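Local coordinates for cycloalternan-forming enzyme (Listeria monocytogenes serovar 1/2a, PDB 5F7U), which belongs to glycoside hydrolase family 31 and holds bound glycans in several pockets, some of them in its TIM-barrel domain, at residues 455-460 with 568-573; 459-464 with 516-521. The protein carries 1 engineered substitution. One frame throughout, in Å; residues are numbered along the deposited sequence.

Interaction 1: residues 455-460 with 568-573; sequences LWQVPV and SSYFDF. With GLC (alpha-D-glucopyranose), chain F; GLC (alpha-D-glucopyranose), chain B.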
ATOM      1  N   LEU A 455     -18.273   4.748  11.994  1.00 14.53           N
ATOM      2  CA  LEU A 455     -19.270   5.615  11.346  1.00 14.48           C
ATOM      3  C   LEU A 455     -18.620   6.569  10.345  1.00 14.27           C
ATOM      4  O   LEU A 455     -17.570   7.141  10.601  1.00 14.18           O
ATOM      5  CB  LEU A 455     -20.029   6.437  12.412  1.00 14.98           C
ATOM      6  CG  LEU A 455     -20.799   5.646  13.473  1.00 15.54           C
ATOM      7  CD1 LEU A 455     -21.576   6.636  14.345  1.00 15.99           C
ATOM      8  CD2 LEU A 455     -21.756   4.640  12.834  1.00 15.31           C
ATOM      9  N   TRP A 456     -19.298   6.773   9.227  1.00 14.47           N
ATOM     10  CA  TRP A 456     -18.813   7.620   8.125  1.00 14.56           C
ATOM     11  C   TRP A 456     -18.837   9.094   8.536  1.00 14.69           C
ATOM     12  O   TRP A 456     -19.801   9.555   9.191  1.00 14.99           O
ATOM     13  CB  TRP A 456     -19.742   7.387   6.947  1.00 15.15           C
ATOM     14  CG  TRP A 456     -19.404   7.971   5.590  1.00 15.27           C
ATOM     15  CD1 TRP A 456     -18.693   7.354   4.581  1.00 15.12           C
ATOM     16  CD2 TRP A 456     -19.838   9.238   5.062  1.00 15.70           C
ATOM     17  NE1 TRP A 456     -18.659   8.173   3.466  1.00 15.23           N
ATOM     18  CE2 TRP A 456     -19.356   9.327   3.730  1.00 15.44           C
ATOM     19  CE3 TRP A 456     -20.592  10.303   5.579  1.00 16.05           C
ATOM     20  CZ2 TRP A 456     -19.598  10.447   2.915  1.00 15.83           C
ATOM     21  CZ3 TRP A 456     -20.821  11.437   4.758  1.00 16.44           C
ATOM     22  CH2 TRP A 456     -20.324  11.488   3.445  1.00 15.98           C
ATOM     23  N   GLN A 457     -17.786   9.812   8.140  1.00 14.19           N
ATOM     24  CA  GLN A 457     -17.633  11.246   8.425  1.00 14.45           C
ATOM     25  C   GLN A 457     -17.024  11.986   7.228  1.00 14.24           C
ATOM     26  O   GLN A 457     -16.400  11.366   6.356  1.00 13.83           O
ATOM     27  CB  GLN A 457     -16.692  11.452   9.628  1.00 14.55           C
ATOM     28  CG  GLN A 457     -17.227  10.937  10.948  1.00 15.17           C
ATOM     29  CD  GLN A 457     -18.265  11.872  11.539  1.00 15.86           C
ATOM     30  OE1 GLN A 457     -17.917  12.840  12.204  1.00 16.30           O
ATOM     31  NE2 GLN A 457     -19.533  11.603  11.281  1.00 15.90           N
ATOM     32  N   VAL A 458     -17.209  13.302   7.231  1.00 14.42           N
ATOM     33  CA  VAL A 458     -16.558  14.247   6.305  1.00 14.63           C
ATOM     34  C   VAL A 458     -15.956  15.419   7.106  1.00 15.25           C
ATOM     35  O   VAL A 458     -16.369  15.656   8.251  1.00 15.59           O
ATOM     36  CB  VAL A 458     -17.514  14.783   5.207  1.00 14.79           C
ATOM     37  CG1 VAL A 458     -17.784  13.709   4.170  1.00 14.80           C
ATOM     38  CG2 VAL A 458     -18.828  15.279   5.800  1.00 15.57           C
ATOM     39  N   PRO A 459     -15.006  16.164   6.504  1.00 15.31           N
ATOM     40  CA  PRO A 459     -14.338  17.267   7.220  1.00 15.82           C
ATOM     41  C   PRO A 459     -15.027  18.622   7.008  1.00 16.33           C
ATOM     42  O   PRO A 459     -14.476  19.664   7.356  1.00 16.89           O
ATOM     43  CB  PRO A 459     -12.946  17.277   6.568  1.00 15.50           C
ATOM     44  CG  PRO A 459     -13.216  16.858   5.140  1.00 15.17           C
ATOM     45  CD  PRO A 459     -14.314  15.827   5.233  1.00 14.92           C
ATOM     46  N   VAL A 460     -16.211  18.588   6.412  1.00 16.79           N
ATOM     47  CA  VAL A 460     -16.896  19.780   5.931  1.00 17.59           C
ATOM     48  C   VAL A 460     -18.215  19.892   6.672  1.00 18.58           C
ATOM     49  O   VAL A 460     -18.835  18.886   6.959  1.00 18.37           O
ATOM     50  CB  VAL A 460     -17.084  19.705   4.384  1.00 17.58           C
ATOM     51  CG1 VAL A 460     -17.947  18.507   3.968  1.00 17.66           C
ATOM     52  CG2 VAL A 460     -17.619  21.012   3.809  1.00 17.96           C
ATOM     53  N   SER A 568      -5.734  12.415  10.834  1.00 13.47           N
ATOM     54  CA  SER A 568      -4.995  12.240  12.090  1.00 14.15           C
ATOM     55  C   SER A 568      -5.760  12.823  13.278  1.00 14.92           C
ATOM     56  O   SER A 568      -5.754  12.218  14.361  1.00 15.19           O
ATOM     57  CB  SER A 568      -3.588  12.838  12.005  1.00 14.36           C
ATOM     58  OG  SER A 568      -3.622  14.252  11.867  1.00 14.63           O
ATOM     59  N   SER A 569      -6.444  13.956  13.079  1.00 14.99           N
ATOM     60  CA  SER A 569      -7.199  14.576  14.190  1.00 15.90           C
ATOM     61  C   SER A 569      -8.275  13.635  14.707  1.00 16.03           C
ATOM     62  O   SER A 569      -8.410  13.446  15.929  1.00 16.25           O
ATOM     63  CB  SER A 569      -7.828  15.905  13.783  1.00 16.25           C
ATOM     64  OG  SER A 569      -6.834  16.904  13.627  1.00 16.92           O
ATOM     65  N   TYR A 570      -9.031  13.048  13.778  1.00 15.55           N
ATOM     66  CA  TYR A 570     -10.075  12.101  14.145  1.00 15.75           C
ATOM     67  C   TYR A 570      -9.519  10.815  14.746  1.00 15.73           C
ATOM     68  O   TYR A 570     -10.100  10.280  15.693  1.00 16.12           O
ATOM     69  CB  TYR A 570     -10.894  11.741  12.933  1.00 15.46           C
ATOM     70  CG  TYR A 570     -12.174  12.506  12.723  1.00 15.69           C
ATOM     71  CD1 TYR A 570     -12.186  13.695  11.987  1.00 15.79           C
ATOM     72  CD2 TYR A 570     -13.391  11.990  13.177  1.00 15.97           C
ATOM     73  CE1 TYR A 570     -13.387  14.363  11.724  1.00 16.01           C
ATOM     74  CE2 TYR A 570     -14.595  12.649  12.925  1.00 16.22           C
ATOM     75  CZ  TYR A 570     -14.583  13.835  12.190  1.00 16.53           C
ATOM     76  OH  TYR A 570     -15.772  14.488  11.887  1.00 16.83           O
ATOM     77  N   PHE A 571      -8.429  10.298  14.164  1.00 15.02           N
ATOM     78  CA  PHE A 571      -7.818   9.051  14.635  1.00 15.35           C
ATOM     79  C   PHE A 571      -7.366   9.205  16.094  1.00 15.96           C
ATOM     80  O   PHE A 571      -7.677   8.355  16.937  1.00 15.90           O
ATOM     81  CB  PHE A 571      -6.613   8.663  13.753  1.00 15.10           C
ATOM     82  CG  PHE A 571      -5.911   7.389  14.185  1.00 15.58           C
ATOM     83  CD1 PHE A 571      -6.505   6.134  13.987  1.00 15.81           C
ATOM     84  CD2 PHE A 571      -4.644   7.443  14.769  1.00 16.08           C
ATOM     85  CE1 PHE A 571      -5.852   4.961  14.386  1.00 16.20           C
ATOM     86  CE2 PHE A 571      -3.995   6.281  15.181  1.00 16.36           C
ATOM     87  CZ  PHE A 571      -4.590   5.034  14.980  1.00 16.46           C
ATOM     88  N   ASP A 572      -6.645  10.297  16.369  1.00 16.47           N
ATOM     89  CA  ASP A 572      -6.147  10.585  17.726  1.00 17.79           C
ATOM     90  C   ASP A 572      -7.294  10.808  18.696  1.00 18.35           C
ATOM     91  O   ASP A 572      -7.271  10.314  19.828  1.00 18.41           O
ATOM     92  CB  ASP A 572      -5.257  11.830  17.741  1.00 18.76           C
ATOM     93  CG  ASP A 572      -3.955  11.639  16.974  1.00 19.59           C
ATOM     94  OD1 ASP A 572      -3.640  10.496  16.577  1.00 19.18           O
ATOM     95  OD2 ASP A 572      -3.258  12.661  16.759  1.00 20.68           O
ATOM     96  N   PHE A 573      -8.299  11.551  18.246  1.00 18.55           N
ATOM     97  CA  PHE A 573      -9.475  11.814  19.087  1.00 19.12           C
ATOM     98  C   PHE A 573     -10.198  10.523  19.486  1.00 19.19           C
ATOM     99  O   PHE A 573     -10.484  10.313  20.673  1.00 19.47           O
ATOM    100  CB  PHE A 573     -10.426  12.790  18.396  1.00 19.92           C
ATOM    101  CG  PHE A 573     -11.794  12.850  19.025  1.00 21.61           C
ATOM    102  CD1 PHE A 573     -11.961  13.363  20.310  1.00 22.73           C
ATOM    103  CD2 PHE A 573     -12.914  12.398  18.318  1.00 21.96           C
ATOM    104  CE1 PHE A 573     -13.241  13.426  20.903  1.00 23.76           C
ATOM    105  CE2 PHE A 573     -14.186  12.464  18.897  1.00 22.61           C
ATOM    106  CZ  PHE A 573     -14.345  12.963  20.188  1.00 23.24           C
TER
HETATM  107  C1  GLC F   2     -17.524   8.297  -1.078  1.00 24.23           C
HETATM  108  C2  GLC F   2     -16.730   7.033  -0.682  1.00 22.22           C
HETATM  109  C3  GLC F   2     -17.574   5.744  -0.751  1.00 21.59           C
HETATM  110  C4  GLC F   2     -18.876   5.914   0.048  1.00 21.87           C
HETATM  111  C5  GLC F   2     -19.548   7.262  -0.249  1.00 23.14           C
HETATM  112  C6  GLC F   2     -20.752   7.549   0.634  1.00 23.44           C
HETATM  113  O2  GLC F   2     -15.498   6.970  -1.406  1.00 22.18           O
HETATM  114  O3  GLC F   2     -16.853   4.615  -0.225  1.00 19.32           O
HETATM  115  O4  GLC F   2     -19.789   4.845  -0.264  1.00 19.95           O
HETATM  116  O5  GLC F   2     -18.649   8.388  -0.180  1.00 23.37           O
HETATM  117  O6  GLC F   2     -21.362   8.740   0.099  1.00 24.60           O
HETATM  118  C1  GLC B   3     -22.802   8.592   0.024  1.00 25.64           C
HETATM  119  C2  GLC B   3     -23.418   9.830  -0.643  1.00 27.55           C
HETATM  120  C3  GLC B   3     -23.448  11.025   0.318  1.00 27.41           C
HETATM  121  C4  GLC B   3     -24.099  10.651   1.649  1.00 26.07           C
HETATM  122  C5  GLC B   3     -23.342   9.447   2.231  1.00 24.53           C
HETATM  123  C6  GLC B   3     -23.822   8.996   3.605  1.00 23.74           C
HETATM  124  O2  GLC B   3     -22.650  10.200  -1.790  1.00 29.08           O
HETATM  125  O3  GLC B   3     -24.151  12.122  -0.278  1.00 28.66           O
HETATM  126  O4  GLC B   3     -24.039  11.776   2.534  1.00 26.18           O
HETATM  127  O5  GLC B   3     -23.413   8.344   1.304  1.00 23.89           O
HETATM  128  O6  GLC B   3     -25.122   8.412   3.471  1.00 23.42           O

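Interaction 2: residues 459-464 with 516-521; sequences PVLKDD and DWWTSQ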
ATOM      1  N   PRO A 459     -15.006  16.164   6.504  1.00 15.31           N
ATOM      2  CA  PRO A 459     -14.338  17.267   7.220  1.00 15.82           C
ATOM      3  C   PRO A 459     -15.027  18.622   7.008  1.00 16.33           C
ATOM      4  O   PRO A 459     -14.476  19.664   7.356  1.00 16.89           O
ATOM      5  CB  PRO A 459     -12.946  17.277   6.568  1.00 15.50           C
ATOM      6  CG  PRO A 459     -13.216  16.858   5.140  1.00 15.17           C
ATOM      7  CD  PRO A 459     -14.314  15.827   5.233  1.00 14.92           C
ATOM      8  N   VAL A 460     -16.211  18.588   6.412  1.00 16.79           N
ATOM      9  CA  VAL A 460     -16.896  19.780   5.931  1.00 17.59           C
ATOM     10  C   VAL A 460     -18.215  19.892   6.672  1.00 18.58           C
ATOM     11  O   VAL A 460     -18.835  18.886   6.959  1.00 18.37           O
ATOM     12  CB  VAL A 460     -17.084  19.705   4.384  1.00 17.58           C
ATOM     13  CG1 VAL A 460     -17.947  18.507   3.968  1.00 17.66           C
ATOM     14  CG2 VAL A 460     -17.619  21.012   3.809  1.00 17.96           C
ATOM     15  N   LEU A 461     -18.611  21.121   7.012  1.00 19.48           N
ATOM     16  CA  LEU A 461     -19.967  21.390   7.458  1.00 21.14           C
ATOM     17  C   LEU A 461     -20.803  21.670   6.215  1.00 22.03           C
ATOM     18  O   LEU A 461     -20.535  22.629   5.478  1.00 21.23           O
ATOM     19  CB  LEU A 461     -20.007  22.572   8.425  1.00 22.11           C
ATOM     20  CG  LEU A 461     -21.390  22.915   8.990  1.00 23.47           C
ATOM     21  CD1 LEU A 461     -21.286  23.120  10.495  1.00 24.49           C
ATOM     22  CD2 LEU A 461     -21.984  24.137   8.312  1.00 24.93           C
ATOM     23  N   LYS A 462     -21.797  20.812   5.991  1.00 23.48           N
ATOM     24  CA  LYS A 462     -22.611  20.853   4.787  1.00 25.17           C
ATOM     25  C   LYS A 462     -23.426  22.133   4.753  1.00 26.61           C
ATOM     26  O   LYS A 462     -24.008  22.523   5.761  1.00 26.68           O
ATOM     27  CB  LYS A 462     -23.516  19.622   4.728  1.00 26.69           C
ATOM     28  CG  LYS A 462     -24.573  19.693   3.639  1.00 28.93           C
ATOM     29  CD  LYS A 462     -25.747  18.797   3.965  1.00 31.28           C
ATOM     30  CE  LYS A 462     -26.946  19.189   3.126  1.00 31.90           C
ATOM     31  NZ  LYS A 462     -27.973  18.120   3.211  1.00 33.39           N
ATOM     32  N   ASP A 463     -23.445  22.804   3.600  1.00 27.62           N
ATOM     33  CA  ASP A 463     -24.336  23.948   3.416  1.00 29.56           C
ATOM     34  C   ASP A 463     -24.841  23.981   1.981  1.00 31.09           C
ATOM     35  O   ASP A 463     -24.170  24.503   1.091  1.00 31.41           O
ATOM     36  CB  ASP A 463     -23.657  25.273   3.798  1.00 30.04           C
ATOM     37  CG  ASP A 463     -24.602  26.477   3.721  1.00 31.27           C
ATOM     38  OD1 ASP A 463     -25.787  26.322   3.346  1.00 32.10           O
ATOM     39  OD2 ASP A 463     -24.153  27.600   4.027  1.00 31.89           O
ATOM     40  N   ASP A 464     -26.032  23.432   1.771  1.00 32.95           N
ATOM     41  CA  ASP A 464     -26.642  23.442   0.437  1.00 34.47           C
ATOM     42  C   ASP A 464     -27.760  24.480   0.295  1.00 35.27           C
ATOM     43  O   ASP A 464     -28.612  24.374  -0.592  1.00 35.88           O
ATOM     44  CB  ASP A 464     -27.141  22.046   0.088  1.00 35.67           C
ATOM     45  CG  ASP A 464     -28.270  21.581   0.986  1.00 36.71           C
ATOM     46  OD1 ASP A 464     -28.552  22.221   2.027  1.00 38.19           O
ATOM     47  OD2 ASP A 464     -28.878  20.551   0.649  1.00 37.81           O
ATOM     48  N   ASP A 516     -11.008  20.671  18.617  1.00 22.46           N
ATOM     49  CA  ASP A 516     -11.643  20.341  19.895  1.00 23.92           C
ATOM     50  C   ASP A 516     -13.158  20.505  19.833  1.00 23.53           C
ATOM     51  O   ASP A 516     -13.885  19.632  20.310  1.00 23.89           O
ATOM     52  CB  ASP A 516     -11.039  21.163  21.052  1.00 26.37           C
ATOM     53  CG  ASP A 516      -9.604  20.720  21.407  1.00 28.11           C
ATOM     54  OD1 ASP A 516      -9.195  19.575  21.063  1.00 29.26           O
ATOM     55  OD2 ASP A 516      -8.876  21.523  22.029  1.00 30.40           O
ATOM     56  N   TRP A 517     -13.630  21.593  19.221  1.00 22.88           N
ATOM     57  CA  TRP A 517     -15.065  21.818  19.045  1.00 22.27           C
ATOM     58  C   TRP A 517     -15.691  20.747  18.164  1.00 21.19           C
ATOM     59  O   TRP A 517     -16.642  20.101  18.554  1.00 21.23           O
ATOM     60  CB  TRP A 517     -15.358  23.196  18.460  1.00 22.47           C
ATOM     61  CG  TRP A 517     -16.778  23.328  18.063  1.00 22.59           C
ATOM     62  CD1 TRP A 517     -17.869  23.313  18.901  1.00 23.07           C
ATOM     63  CD2 TRP A 517     -17.292  23.460  16.729  1.00 22.12           C
ATOM     64  NE1 TRP A 517     -19.025  23.422  18.165  1.00 23.14           N
ATOM     65  CE2 TRP A 517     -18.704  23.519  16.833  1.00 22.64           C
ATOM     66  CE3 TRP A 517     -16.696  23.532  15.452  1.00 21.56           C
ATOM     67  CZ2 TRP A 517     -19.539  23.661  15.708  1.00 22.38           C
ATOM     68  CZ3 TRP A 517     -17.531  23.664  14.323  1.00 21.43           C
ATOM     69  CH2 TRP A 517     -18.934  23.739  14.466  1.00 21.72           C
ATOM     70  N   TRP A 518     -15.147  20.572  16.971  1.00 20.24           N
ATOM     71  CA  TRP A 518     -15.702  19.617  15.997  1.00 19.63           C
ATOM     72  C   TRP A 518     -15.805  18.217  16.604  1.00 19.57           C
ATOM     73  O   TRP A 518     -16.867  17.585  16.540  1.00 19.55           O
ATOM     74  CB  TRP A 518     -14.796  19.587  14.784  1.00 18.98           C
ATOM     75  CG  TRP A 518     -15.321  18.856  13.597  1.00 18.62           C
ATOM     76  CD1 TRP A 518     -15.051  17.554  13.245  1.00 18.21           C
ATOM     77  CD2 TRP A 518     -16.133  19.398  12.546  1.00 18.71           C
ATOM     78  NE1 TRP A 518     -15.670  17.248  12.045  1.00 18.00           N
ATOM     79  CE2 TRP A 518     -16.336  18.360  11.594  1.00 18.21           C
ATOM     80  CE3 TRP A 518     -16.708  20.667  12.311  1.00 18.92           C
ATOM     81  CZ2 TRP A 518     -17.089  18.547  10.417  1.00 18.04           C
ATOM     82  CZ3 TRP A 518     -17.465  20.857  11.138  1.00 18.88           C
ATOM     83  CH2 TRP A 518     -17.643  19.790  10.202  1.00 18.41           C
ATOM     84  N   THR A 519     -14.711  17.762  17.226  1.00 19.68           N
ATOM     85  CA  THR A 519     -14.673  16.449  17.862  1.00 19.82           C
ATOM     86  C   THR A 519     -15.592  16.365  19.083  1.00 20.45           C
ATOM     87  O   THR A 519     -16.220  15.331  19.298  1.00 20.34           O
ATOM     88  CB  THR A 519     -13.248  15.997  18.202  1.00 19.76           C
ATOM     89  OG1 THR A 519     -12.648  16.911  19.119  1.00 20.77           O
ATOM     90  CG2 THR A 519     -12.380  15.856  16.910  1.00 19.16           C
ATOM     91  N   SER A 520     -15.716  17.459  19.851  1.00 21.19           N
ATOM     92  CA  SER A 520     -16.631  17.459  21.017  1.00 21.96           C
ATOM     93  C   SER A 520     -18.079  17.103  20.625  1.00 21.69           C
ATOM     94  O   SER A 520     -18.821  16.508  21.416  1.00 21.79           O
ATOM     95  CB  SER A 520     -16.597  18.789  21.795  1.00 22.66           C
ATOM     96  OG  SER A 520     -17.274  19.833  21.107  1.00 23.33           O
ATOM     97  N   GLN A 521     -18.467  17.461  19.401  1.00 21.11           N
ATOM     98  CA  GLN A 521     -19.823  17.225  18.911  1.00 21.11           C
ATOM     99  C   GLN A 521     -20.070  15.749  18.665  1.00 20.50           C
ATOM    100  O   GLN A 521     -21.213  15.292  18.683  1.00 20.38           O
ATOM    101  CB  GLN A 521     -20.077  18.001  17.616  1.00 21.38           C
ATOM    102  CG  GLN A 521     -19.964  19.513  17.758  1.00 22.73           C
ATOM    103  CD  GLN A 521     -20.300  20.214  16.464  1.00 23.54           C
ATOM    104  OE1 GLN A 521     -19.603  20.044  15.464  1.00 23.83           O
ATOM    105  NE2 GLN A 521     -21.374  20.992  16.466  1.00 24.41           N
TER

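Interaction 1: residues 455-460 with 568-573
Gln-457 and Tyr-570 meet between the strands and the surrounding helices of a TIM barrel, where the C-terminal end of its third strand, 452-457, faces helix 555-577, which follows the fourth strand, 534-536. Trp-456 turns from this contact toward the glycan pocket: chi1 of -172° places CG opposite the backbone N, and the indole lies beside two linked glucose units. C5 of the chain B unit sits 3.8 Å above one ring face, toward its rim, while NE1 comes within 3.6 Å of C6 in the chain F unit. Gln-457 points the other way, toward the helix. Its side chain bends at chi2 (-77°), folding the amide back so that NE2 donates to the carbonyl O of Trp-456 at 2.9 Å, with the acceptor close to the amide plane. NE2 also reaches Tyr-408 O, and OE1 accepts from Arg-522 NE, so bonds at both ends of the buried amide fix which way it is flipped. The Gln-457 and Tyr-570 side chains cross at about a right angle, with CG 3.7 Å from CE2 of the tyrosine. The tyrosine hydroxyl donates to Gln-457 OE1 at 2.7 Å, approaching 27° off the carbonyl plane. Farther on, Val-458 contributes its backbone, with its carbonyl O 3.9 Å from Tyr-570 OH, beyond bonding range.

Interaction 2: residues 459-464 with 516-521
Trp-518 reaches from helix 512-520 to the backbone of Pro-459, Val-460 and Leu-461, just beyond the third barrel strand of the TIM-barrel domain. From CB the indole runs outward with CG trans to the backbone N (chi1 -170°), which carries the six-membered ring to the other segment. The five-membered ring has a different task: NE1 donates to Tyr-570 OH, so the one polar atom of this buried side chain is satisfied. Next along the rim, CZ2 stands 4.0 Å from Pro-459 C, which approaches obliquely. At the tip, CH2 is 3.6 Å from Val-460 O and equally 3.6 Å from Leu-461 N. The carbonyl oxygen lies in the ring plane at its edge, where it faces the slightly positive rim of the indole instead of its electron-rich face. CZ3 finishes the contact against Leu-461 CB at 4.1 Å, an apolar touch made at the root of the leucine. No hydrogen bond crosses here; the ring edge simply abuts a peptide chain that pairs through Pro-459 and Leu-461 with Leu-507 and Ile-505. Arg-522 adds a cation-pi contact to the indole. Trp-518 thus extends from its helix to the two-stranded sheet of 460-461 and 505-506, with NE1 bonded to helix 555-577, while the Leu-461 side chain packs on helix 469-481.

In the fold
Interactions 1 and 2 are centred 10 Å apart and start from the same stretch of chain, sharing Pro-459 and Val-460: barrel strand 452-457 is followed after two loop residues by the short strand 460-461. The partner helices come later, 512-520 first and then 555-577, separated in sequence by the fourth barrel strand, 534-536. The Trp-518 to Tyr-570 bond joins the two contacts, Val-458 O packs 3.7 Å from Trp-518 CZ2, and Thr-519 packs on Phe-573. The two buried contacts thus form one continuous packing region of the TIM-barrel domain, tying two helices to the strand end that presents Trp-456 to the bound glycan.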